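Local coordinates for protein 2,3,4,5-tetrahydropyridine-2,6-dicarboxylate N-succinyltransferase (Campylobacter jejuni, PDB 2RIJ) that probably catalyses transfer of the succinyl group from succinyl-CoA to tetrahydrodipicolinate, giving acyclic N-succinyl-L-2-amino-6-oxopimelate in the lysine biosynthesis pathway, at residues K14-K19 with S59-L64; A78-Q83 with V138-L143; L85-I90 with D117-D122; S95-F100 with Q107-L112. One frame throughout, in Å; residues are numbered along the deposited sequence. Where two conformers were deposited one is given.

Contact 1. Residues K14-K19 with S59-L64; sequences KQIEQK and SAAIML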
# COMPACT_ATOMS: atom_id res chain seq x y z
N LYS A 14 1.71 -8.43 -75.70
CA LYS A 14 0.29 -8.15 -75.95
C LYS A 14 -0.45 -9.41 -76.37
O LYS A 14 -1.53 -9.70 -75.86
CB LYS A 14 0.13 -7.05 -77.03
CG LYS A 14 -1.32 -6.58 -77.24
N GLN A 15 0.13 -10.19 -77.26
CA GLN A 15 -0.51 -11.46 -77.65
C GLN A 15 -0.67 -12.45 -76.49
O GLN A 15 -1.71 -13.11 -76.37
CB GLN A 15 0.25 -12.13 -78.80
CG GLN A 15 0.09 -11.39 -80.08
CD GLN A 15 0.86 -12.01 -81.23
OE1 GLN A 15 1.63 -12.98 -81.06
NE2 GLN A 15 0.67 -11.44 -82.42
N ILE A 16 0.35 -12.57 -75.66
CA ILE A 16 0.30 -13.47 -74.52
C ILE A 16 -0.81 -13.05 -73.55
O ILE A 16 -1.64 -13.87 -73.11
CB ILE A 16 1.66 -13.50 -73.78
CG1 ILE A 16 2.74 -14.12 -74.68
CG2 ILE A 16 1.56 -14.26 -72.42
CD1 ILE A 16 4.19 -13.80 -74.22
N GLU A 17 -0.84 -11.74 -73.26
CA GLU A 17 -1.70 -11.21 -72.22
C GLU A 17 -3.15 -11.20 -72.69
O GLU A 17 -4.05 -11.11 -71.87
CB GLU A 17 -1.23 -9.82 -71.74
CG GLU A 17 0.06 -9.83 -70.94
CD GLU A 17 0.53 -8.44 -70.45
OE1 GLU A 17 0.02 -7.44 -70.99
OE2 GLU A 17 1.39 -8.36 -69.52
N GLN A 18 -3.37 -11.32 -74.00
CA GLN A 18 -4.72 -11.41 -74.56
C GLN A 18 -5.19 -12.88 -74.65
O GLN A 18 -6.29 -13.16 -75.11
CB GLN A 18 -4.80 -10.70 -75.93
CG GLN A 18 -4.30 -11.51 -77.11
CD GLN A 18 -4.21 -10.74 -78.43
OE1 GLN A 18 -4.01 -11.34 -79.49
NE2 GLN A 18 -4.35 -9.42 -78.38
N LYS A 19 -4.37 -13.81 -74.19
CA LYS A 19 -4.81 -15.19 -74.13
C LYS A 19 -5.93 -15.29 -73.11
O LYS A 19 -6.05 -14.46 -72.20
CB LYS A 19 -3.68 -16.15 -73.74
CG LYS A 19 -2.70 -16.46 -74.89
CD LYS A 19 -1.55 -17.36 -74.41
CE LYS A 19 -0.79 -17.97 -75.57
NZ LYS A 19 -0.18 -19.30 -75.26
N SER A 59 8.11 -9.65 -68.35
CA SER A 59 8.99 -10.77 -68.03
C SER A 59 8.21 -11.97 -67.53
O SER A 59 8.47 -13.09 -67.93
CB SER A 59 10.13 -10.33 -67.07
OG SER A 59 10.87 -9.23 -67.61
N ALA A 60 7.20 -11.74 -66.69
CA ALA A 60 6.32 -12.79 -66.19
C ALA A 60 5.55 -13.45 -67.36
O ALA A 60 5.43 -14.66 -67.42
CB ALA A 60 5.34 -12.21 -65.16
N ALA A 61 5.10 -12.64 -68.31
CA ALA A 61 4.35 -13.11 -69.48
C ALA A 61 5.20 -14.07 -70.31
O ALA A 61 4.71 -15.12 -70.73
CB ALA A 61 3.89 -11.94 -70.34
N ILE A 62 6.48 -13.72 -70.51
CA ILE A 62 7.42 -14.55 -71.28
C ILE A 62 7.59 -15.89 -70.59
O ILE A 62 7.57 -16.89 -71.24
CB ILE A 62 8.81 -13.87 -71.51
CG1 ILE A 62 8.70 -12.59 -72.36
CG2 ILE A 62 9.81 -14.84 -72.12
CD1 ILE A 62 7.93 -12.76 -73.71
N MSE A 63 7.71 -15.90 -69.27
CA MSE A 63 7.90 -17.14 -68.50
C MSE A 63 6.68 -18.04 -68.54
O MSE A 63 6.77 -19.23 -68.74
CB MSE A 63 8.17 -16.84 -67.02
CG MSE A 63 9.48 -16.16 -66.73
SE MSE A 63 11.03 -16.99 -67.56
CE MSE A 63 10.68 -18.90 -67.25
N LEU A 64 5.51 -17.44 -68.31
CA LEU A 64 4.25 -18.17 -68.38
C LEU A 64 4.05 -18.75 -69.79
O LEU A 64 3.61 -19.90 -69.95
CB LEU A 64 3.08 -17.26 -68.01
CG LEU A 64 3.08 -16.89 -66.52
CD1 LEU A 64 2.07 -15.79 -66.26
CD2 LEU A 64 2.84 -18.15 -65.65

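Contact 2. Residues A78-Q83 with V138-L143; sequences ASEFVQ and VESIYL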
# COMPACT_ATOMS: atom_id res chain seq x y z
N ALA A 78 -6.54 -19.92 -60.16
CA ALA A 78 -5.92 -20.36 -58.91
C ALA A 78 -5.16 -19.16 -58.34
O ALA A 78 -4.93 -18.17 -59.06
CB ALA A 78 -4.98 -21.54 -59.17
N SER A 79 -4.83 -19.21 -57.06
CA SER A 79 -4.14 -18.09 -56.41
C SER A 79 -2.66 -18.02 -56.77
O SER A 79 -1.99 -17.01 -56.57
CB SER A 79 -4.29 -18.14 -54.88
OG SER A 79 -3.93 -19.40 -54.38
N GLU A 80 -2.13 -19.13 -57.27
CA GLU A 80 -0.70 -19.23 -57.49
C GLU A 80 -0.43 -20.23 -58.58
O GLU A 80 -1.30 -21.03 -58.93
CB GLU A 80 -0.00 -19.65 -56.18
CG GLU A 80 -0.35 -21.08 -55.75
CD GLU A 80 0.39 -21.48 -54.50
OE1 GLU A 80 0.14 -20.84 -53.45
OE2 GLU A 80 1.17 -22.46 -54.56
N PHE A 81 0.79 -20.16 -59.12
CA PHE A 81 1.27 -21.12 -60.12
C PHE A 81 2.74 -21.39 -59.86
O PHE A 81 3.54 -20.46 -59.67
CB PHE A 81 0.96 -20.63 -61.56
CG PHE A 81 1.65 -21.42 -62.64
CD1 PHE A 81 1.14 -22.64 -63.06
CD2 PHE A 81 2.78 -20.93 -63.25
CE1 PHE A 81 1.78 -23.36 -64.07
CE2 PHE A 81 3.42 -21.65 -64.25
CZ PHE A 81 2.90 -22.87 -64.66
N VAL A 82 3.07 -22.68 -59.77
CA VAL A 82 4.42 -23.17 -59.53
C VAL A 82 4.74 -24.22 -60.57
O VAL A 82 3.96 -25.13 -60.79
CB VAL A 82 4.53 -23.80 -58.12
CG1 VAL A 82 5.92 -24.33 -57.85
CG2 VAL A 82 4.10 -22.79 -57.03
N GLN A 83 5.91 -24.13 -61.20
CA GLN A 83 6.29 -25.13 -62.19
C GLN A 83 7.79 -25.23 -62.32
O GLN A 83 8.47 -24.22 -62.44
CB GLN A 83 5.71 -24.74 -63.55
CG GLN A 83 5.68 -25.86 -64.59
CD GLN A 83 4.56 -26.87 -64.36
OE1 GLN A 83 3.61 -26.64 -63.62
NE2 GLN A 83 4.70 -28.01 -64.96
N VAL A 138 5.09 -25.14 -50.65
CA VAL A 138 6.34 -24.69 -50.05
C VAL A 138 6.90 -23.51 -50.84
O VAL A 138 7.32 -22.51 -50.27
CB VAL A 138 7.37 -25.81 -49.95
CG1 VAL A 138 8.68 -25.26 -49.37
CG2 VAL A 138 6.82 -26.98 -49.07
N GLU A 139 6.89 -23.63 -52.15
CA GLU A 139 7.42 -22.59 -53.02
C GLU A 139 6.72 -21.24 -52.81
O GLU A 139 7.37 -20.19 -52.78
CB GLU A 139 7.30 -23.03 -54.50
CG GLU A 139 8.17 -24.25 -54.90
CD GLU A 139 7.47 -25.62 -54.78
OE1 GLU A 139 6.57 -25.84 -53.92
OE2 GLU A 139 7.87 -26.52 -55.56
N SER A 140 5.38 -21.24 -52.75
CA SER A 140 4.65 -20.00 -52.56
C SER A 140 4.82 -19.45 -51.13
O SER A 140 4.87 -18.25 -50.95
CB SER A 140 3.19 -20.10 -52.95
OG SER A 140 2.49 -20.93 -52.07
N ILE A 141 4.94 -20.32 -50.13
CA ILE A 141 5.27 -19.86 -48.78
C ILE A 141 6.59 -19.09 -48.82
O ILE A 141 6.71 -17.99 -48.24
CB ILE A 141 5.44 -21.03 -47.74
CG1 ILE A 141 4.13 -21.76 -47.54
CG2 ILE A 141 5.93 -20.45 -46.38
CD1 ILE A 141 4.27 -23.13 -46.87
N TYR A 142 7.58 -19.64 -49.49
CA TYR A 142 8.90 -18.98 -49.56
C TYR A 142 8.84 -17.65 -50.33
O TYR A 142 9.45 -16.64 -49.89
CB TYR A 142 9.95 -19.93 -50.12
CG TYR A 142 10.67 -20.72 -49.06
CD1 TYR A 142 10.14 -21.89 -48.58
CD2 TYR A 142 11.84 -20.24 -48.47
CE1 TYR A 142 10.77 -22.60 -47.58
CE2 TYR A 142 12.48 -20.95 -47.48
CZ TYR A 142 11.95 -22.13 -47.06
OH TYR A 142 12.57 -22.86 -46.07
N LEU A 143 8.05 -17.59 -51.41
CA LEU A 143 7.87 -16.31 -52.11
C LEU A 143 7.24 -15.23 -51.16
O LEU A 143 7.66 -14.06 -51.17
CB LEU A 143 7.04 -16.48 -53.36
CG LEU A 143 6.79 -15.24 -54.20
CD1 LEU A 143 8.07 -14.49 -54.56
CD2 LEU A 143 6.03 -15.66 -55.44

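Contact 3. Residues L85-I90 with D117-D122; sequences LKLEDI and DKFKDD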
# COMPACT_ATOMS: atom_id res chain seq x y z
N LEU A 85 11.25 -25.61 -64.06
CA LEU A 85 11.82 -25.17 -65.32
C LEU A 85 12.66 -26.27 -65.97
O LEU A 85 13.45 -26.96 -65.31
CB LEU A 85 12.70 -23.93 -65.11
CG LEU A 85 11.92 -22.66 -64.79
CD1 LEU A 85 12.85 -21.73 -64.01
CD2 LEU A 85 11.38 -22.01 -66.13
N LYS A 86 12.43 -26.44 -67.27
CA LYS A 86 13.27 -27.23 -68.16
C LYS A 86 14.20 -26.30 -68.93
O LYS A 86 13.91 -25.10 -69.07
CB LYS A 86 12.38 -28.02 -69.13
CG LYS A 86 11.47 -28.97 -68.40
CD LYS A 86 10.68 -29.81 -69.32
CE LYS A 86 10.06 -30.95 -68.55
NZ LYS A 86 9.29 -31.85 -69.42
N LEU A 87 15.28 -26.84 -69.49
CA LEU A 87 16.21 -26.03 -70.29
C LEU A 87 15.47 -25.32 -71.42
O LEU A 87 15.74 -24.17 -71.72
CB LEU A 87 17.37 -26.84 -70.85
CG LEU A 87 18.53 -26.07 -71.50
CD1 LEU A 87 19.05 -25.02 -70.56
CD2 LEU A 87 19.65 -27.08 -71.96
N GLU A 88 14.55 -26.03 -72.06
CA GLU A 88 13.80 -25.47 -73.18
C GLU A 88 13.04 -24.20 -72.81
O GLU A 88 12.89 -23.29 -73.64
CB GLU A 88 12.86 -26.54 -73.74
CG GLU A 88 11.75 -26.99 -72.84
CD GLU A 88 11.09 -28.26 -73.34
OE1 GLU A 88 10.27 -28.19 -74.29
OE2 GLU A 88 11.42 -29.34 -72.78
N ASP A 89 12.57 -24.14 -71.55
CA ASP A 89 11.86 -22.99 -71.03
C ASP A 89 12.79 -21.79 -70.95
O ASP A 89 12.41 -20.67 -71.32
CB ASP A 89 11.27 -23.28 -69.65
CG ASP A 89 10.32 -24.47 -69.63
OD1 ASP A 89 9.58 -24.72 -70.62
OD2 ASP A 89 10.32 -25.16 -68.58
N ILE A 90 14.01 -22.04 -70.49
CA ILE A 90 15.01 -20.98 -70.35
C ILE A 90 15.42 -20.48 -71.73
O ILE A 90 15.51 -19.27 -71.96
CB ILE A 90 16.23 -21.49 -69.54
CG1 ILE A 90 15.81 -21.76 -68.09
CG2 ILE A 90 17.34 -20.48 -69.59
CD1 ILE A 90 16.47 -22.95 -67.44
N ASP A 117 23.31 -21.28 -67.83
CA ASP A 117 24.67 -21.69 -67.52
C ASP A 117 24.82 -22.71 -66.38
O ASP A 117 25.67 -23.60 -66.45
CB ASP A 117 25.52 -20.44 -67.27
CG ASP A 117 26.98 -20.77 -67.01
OD1 ASP A 117 27.57 -21.48 -67.84
OD2 ASP A 117 27.54 -20.30 -65.99
N LYS A 118 23.98 -22.64 -65.34
CA LYS A 118 24.07 -23.57 -64.23
C LYS A 118 22.93 -24.58 -64.20
O LYS A 118 22.62 -25.13 -63.13
CB LYS A 118 24.09 -22.81 -62.90
CG LYS A 118 25.02 -21.61 -62.83
CD LYS A 118 26.44 -22.06 -62.85
CE LYS A 118 27.41 -20.97 -62.47
NZ LYS A 118 28.78 -21.56 -62.53
N PHE A 119 22.29 -24.82 -65.35
CA PHE A 119 21.05 -25.58 -65.38
C PHE A 119 21.26 -26.97 -64.85
O PHE A 119 22.27 -27.60 -65.14
CB PHE A 119 20.45 -25.68 -66.79
CG PHE A 119 19.12 -26.35 -66.78
CD1 PHE A 119 17.99 -25.65 -66.38
CD2 PHE A 119 19.00 -27.69 -67.09
CE1 PHE A 119 16.77 -26.27 -66.30
CE2 PHE A 119 17.79 -28.33 -67.02
CZ PHE A 119 16.67 -27.63 -66.63
N LYS A 120 20.29 -27.43 -64.08
CA LYS A 120 20.17 -28.83 -63.72
C LYS A 120 18.72 -29.12 -63.71
O LYS A 120 17.89 -28.24 -63.45
CB LYS A 120 20.71 -29.13 -62.33
CG LYS A 120 22.14 -28.73 -62.08
CD LYS A 120 22.53 -29.05 -60.64
CE LYS A 120 24.06 -28.95 -60.45
NZ LYS A 120 24.45 -29.28 -59.04
N ASP A 121 18.38 -30.37 -63.98
CA ASP A 121 16.98 -30.77 -63.98
C ASP A 121 16.42 -30.73 -62.59
O ASP A 121 17.11 -31.07 -61.64
CB ASP A 121 16.82 -32.18 -64.55
CG ASP A 121 17.00 -32.23 -66.09
OD1 ASP A 121 16.33 -31.41 -66.82
OD2 ASP A 121 17.78 -33.10 -66.51
N ASP A 122 15.15 -30.33 -62.49
CA ASP A 122 14.38 -30.25 -61.24
C ASP A 122 14.97 -29.35 -60.14
O ASP A 122 14.61 -29.47 -58.98
CB ASP A 122 14.15 -31.66 -60.69
CG ASP A 122 13.41 -32.54 -61.66
OD1 ASP A 122 12.29 -32.16 -62.08
OD2 ASP A 122 13.97 -33.59 -62.03
O HOH W 1 13.89 -29.68 -65.05
O HOH W 2 15.29 -27.08 -63.24
O HOH W 3 15.59 -29.69 -69.34

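Contact 4. Residues S95-F100 with Q107-L112; sequences SCFKPF and QNIDLL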
# COMPACT_ATOMS: atom_id res chain seq x y z
N SER A 95 15.30 -16.39 -75.98
CA SER A 95 15.07 -16.03 -77.37
C SER A 95 14.04 -14.89 -77.51
O SER A 95 14.22 -13.99 -78.33
CB SER A 95 14.72 -17.26 -78.21
OG SER A 95 13.39 -17.69 -78.01
N CYS A 96 12.98 -14.90 -76.68
CA CYS A 96 12.02 -13.78 -76.66
C CYS A 96 12.70 -12.49 -76.21
O CYS A 96 12.33 -11.41 -76.64
CB CYS A 96 10.88 -14.05 -75.69
SG CYS A 96 9.87 -15.44 -76.13
N PHE A 97 13.71 -12.62 -75.36
CA PHE A 97 14.46 -11.46 -74.89
C PHE A 97 15.62 -11.03 -75.79
O PHE A 97 16.40 -10.16 -75.41
CB PHE A 97 15.04 -11.75 -73.51
CG PHE A 97 14.02 -11.74 -72.39
CD1 PHE A 97 13.27 -10.59 -72.11
CD2 PHE A 97 13.92 -12.82 -71.52
CE1 PHE A 97 12.39 -10.55 -71.03
CE2 PHE A 97 13.02 -12.79 -70.43
CZ PHE A 97 12.26 -11.66 -70.20
N LYS A 98 15.74 -11.65 -76.95
CA LYS A 98 16.82 -11.34 -77.89
C LYS A 98 17.15 -9.84 -78.03
O LYS A 98 18.32 -9.48 -77.90
CB LYS A 98 16.54 -11.98 -79.23
CG LYS A 98 17.62 -11.78 -80.30
CD LYS A 98 17.23 -12.61 -81.53
CE LYS A 98 17.95 -12.16 -82.81
NZ LYS A 98 17.42 -10.89 -83.42
N PRO A 99 16.14 -8.96 -78.23
CA PRO A 99 16.47 -7.53 -78.37
C PRO A 99 17.24 -6.88 -77.20
O PRO A 99 17.82 -5.80 -77.37
CB PRO A 99 15.11 -6.87 -78.54
CG PRO A 99 14.20 -7.94 -78.97
CD PRO A 99 14.68 -9.18 -78.32
N PHE A 100 17.27 -7.53 -76.03
CA PHE A 100 17.87 -6.95 -74.83
C PHE A 100 19.20 -7.59 -74.45
O PHE A 100 19.82 -7.15 -73.50
CB PHE A 100 16.95 -7.19 -73.62
CG PHE A 100 15.59 -6.58 -73.75
CD1 PHE A 100 15.36 -5.26 -73.39
CD2 PHE A 100 14.52 -7.34 -74.22
CE1 PHE A 100 14.10 -4.72 -73.51
CE2 PHE A 100 13.26 -6.80 -74.34
CZ PHE A 100 13.04 -5.51 -73.99
N GLN A 107 17.54 -7.39 -64.97
CA GLN A 107 17.90 -8.34 -63.94
C GLN A 107 17.29 -9.72 -64.13
O GLN A 107 17.92 -10.72 -63.86
CB GLN A 107 17.49 -7.78 -62.60
CG GLN A 107 18.34 -6.60 -62.14
CD GLN A 107 18.19 -6.39 -60.68
OE1 GLN A 107 17.14 -5.92 -60.22
NE2 GLN A 107 19.21 -6.79 -59.91
N ASN A 108 16.04 -9.76 -64.58
CA ASN A 108 15.36 -11.01 -64.85
C ASN A 108 16.04 -11.71 -66.01
O ASN A 108 16.14 -12.93 -66.01
CB ASN A 108 13.88 -10.80 -65.15
CG ASN A 108 13.07 -10.43 -63.90
OD1 ASN A 108 12.98 -11.20 -62.95
ND2 ASN A 108 12.46 -9.26 -63.93
N ILE A 109 16.53 -10.94 -66.98
CA ILE A 109 17.19 -11.53 -68.14
C ILE A 109 18.54 -12.07 -67.70
O ILE A 109 18.88 -13.20 -68.01
CB ILE A 109 17.36 -10.56 -69.32
CG1 ILE A 109 16.04 -9.82 -69.61
CG2 ILE A 109 17.82 -11.35 -70.56
CD1 ILE A 109 15.99 -9.04 -70.99
N ASP A 110 19.31 -11.28 -66.94
CA ASP A 110 20.58 -11.76 -66.40
C ASP A 110 20.44 -13.07 -65.61
O ASP A 110 21.31 -13.93 -65.63
CB ASP A 110 21.23 -10.72 -65.47
CG ASP A 110 21.57 -9.40 -66.17
OD1 ASP A 110 21.81 -9.39 -67.40
OD2 ASP A 110 21.55 -8.35 -65.48
N LEU A 111 19.36 -13.17 -64.84
CA LEU A 111 19.12 -14.35 -64.02
C LEU A 111 18.96 -15.58 -64.92
O LEU A 111 19.53 -16.63 -64.64
CB LEU A 111 17.86 -14.15 -63.13
CG LEU A 111 17.58 -15.36 -62.20
CD1 LEU A 111 18.63 -15.40 -61.07
CD2 LEU A 111 16.16 -15.31 -61.66
N LEU A 112 18.18 -15.45 -66.00
CA LEU A 112 18.00 -16.55 -66.97
C LEU A 112 19.34 -16.99 -67.61
O LEU A 112 19.60 -18.18 -67.76
CB LEU A 112 17.01 -16.14 -68.06
CG LEU A 112 15.54 -16.07 -67.63
CD1 LEU A 112 14.75 -15.39 -68.68
CD2 LEU A 112 14.92 -17.44 -67.31

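Contact 1. Residues K14-K19 with S59-L64
The end of helix 6-17 lies close against helix 57-69, with the CA atoms of Ile16 and Ala61 only 6.5 Å apart. Ala61 has just a methyl group to place between the two backbones, which suits this near approach. Ile16 carries most of the contact from its side. Its CG2 and CD1 methyls both lie on the carbonyl oxygen of Ala61, with CG2 of Ile16 at 3.7 Å from Ala61 O. CG2 stands anti to the backbone N and also meets the methyl CB of Ala61 at 3.9 Å. The longer branch goes on to Ile62. There the Ile16 CD1 methyl meets the Ile62 CD1 methyl at 3.9 Å, end to end, with the two side chains at about a right angle. Ile62 leaves its own helix away from residues 14-19. It is brought back by the bend at its second torsion (chi2 -51°), which swings CD1 toward Ile16. Glu17 adds a looser touch, its CG lying 4.4 Å from Ala61 CB.

Helix 6-17 stops here. The backbone N of Lys19 still bonds to Ile16 O at 2.9 Å, while the bonds from Gln18 N are weak. Just past this end, Lys19 forms a salt bridge with Glu65 of the facing helix. Ile62 also packs on Ala93 of helix 87-96. The arrangement is apolar helix-to-helix packing in the N-terminal domain, well away from the predicted succinyl-CoA sites.

Contact 2. Residues A78-Q83 with V138-L143
Val82 and Ser140 bury the most surface here, followed by Glu139, and each meets the other segment through its side chain. Val82 stands on strand 80-84 and turns toward helix 138-149. Its CG1 is anti to the backbone N (chi1 179°), which puts it against the Glu139 chain, 3.7 Å from Glu139 CD. Glu139 crosses Val82 at about a right angle. A bend at its second torsion (chi2 92°) brings Glu139 CG and CD across the CG1 methyl of Val82, so the valine meets the aliphatic part and the carboxylate carbon together. CG2 of Val82 makes a longer touch, 4.1 Å from Glu139 CB.

Glu80 and Val82 lie two residues apart on the strand, so both face the helix, while Phe81 between them points to the other side. The alternation is that of a beta strand; here the helix packs on one face of an antiparallel sheet. Strand 80-84 pairs with strand 124-129 in that sheet, and Glu139 and Leu143 of the helix also pack on Val127.

Ser140 is the polar partner. Its OG donates to Glu80 OE1 at 2.7 Å, on the syn side of the carboxylate but 32° out of its plane. The extended Glu80 chain brings the carboxylate to the start of the helix. There OE1 also bonds Leu136 N and OE2 bonds Ser137 OG, which in turn bonds Ser140 N, so the carboxylate is fixed by several bonds. Its place at the N-terminal end of a helix would probably favour the charged form.

Contact 3. Residues L85-I90 with D117-D122
Leu85 meets Phe119 through its carbonyl: Leu85 O lies in the ring plane, at the edge, 3.5 Å from Phe119 CE1. The same oxygen is 2.8 Å from water 1, which accepts from Asp122 N, and it is also near water 2, which sits beside Lys120 O. Lys86 holds the N-cap position of helix 87-96. Its backbone N gives an almost straight bond to Asp89 OD2 at 2.8 Å, arriving from above the carboxylate plane. This is the half of a capping box in which the third helical residue returns to the N-cap backbone. Asp89 has a second partner in Arg70. The start of helix 87-96 thus packs on the loop that leads from helix 107-117 to strand 124-129, through the Phe119 ring and the waters. Leu87 covers a face of that ring, with its CB 4.2 Å from the Phe119 centroid and 12° off the normal, a CH-pi contact. Its first torsion (chi1 -170°) carries CD1 to Phe119 CG while CB stays over the face. Water 3 accepts from Leu87 N and donates to Asp121 OD1. Ile90 CD1 approaches the ring obliquely; as the residue has two conformers, how close it comes is doubtful.

Contact 4. Residues S95-F100 with Q107-L112
Ile109 and Phe97 form a CH-pi contact. Ile109 CG1 sits over the middle of the Phe97 ring face, 3.8 Å from the centroid and 11° off the normal. Phe97 CG is anti to its carbonyl carbon (chi1 -74°), and the ring extends from the end of helix 87-96 toward helix 107-117.

The rest of the contact is apolar packing, and much of it falls on one methyl. Ile109 CD1 lies between two phenylalanines, 3.3 Å from Phe97 CD1 and 3.4 Å from Phe100 CB, so the fit is tight. Phe100 and Ile109 cross at about a right angle. The Phe100 ring then leads away from helix 107-117 and makes edge-to-face contacts with Phe9 and His106. Leu112, one turn on from Ile109, uses a different part of the Phe97 ring. Its CD1 lies at the ring edge, near the plane, 3.6 Å from Phe97 CE2.

Together these residues join two successive helices, 87-96 and 107-117, which are connected by the loop 97-106. The chain turns through Phe97 to Phe100, helped by backbone bonds from Lys98 N to Ser95 O at 3.1 Å and from Phe100 N to Phe97 O at 2.8 Å.

Polar groups lie around the packing rather than across it. Asn108 bonds Asn52 through OD1 and, through ND2, a citrate that probably comes from the crystallisation liquor. Another face of helix 107-117 meets a second subunit, where Leu111 packs on Met192 of that chain.

From the N terminus, contact 1 closes first, where helix 57-69 returns to helix 6-17 after strands 27-35, 43-48 and 52-53. Contact 2 opens after it and joins strand 80-84 to helix 138-149. Contact 3 is nested in that loop, and contact 4 is nested in turn within contact 3; none of the four cross. Helix 87-96 serves both contacts 3 and 4. Ile90 of contact 3 touches Leu112 of contact 4. Helix 57-69 is shared ground: Leu64 meets Phe81 of contact 2, Met63 meets Leu85 of contact 3, and Ile62 meets Cys96 of contact 4. The helical cluster is thus tied to the sheet of the N-terminal domain.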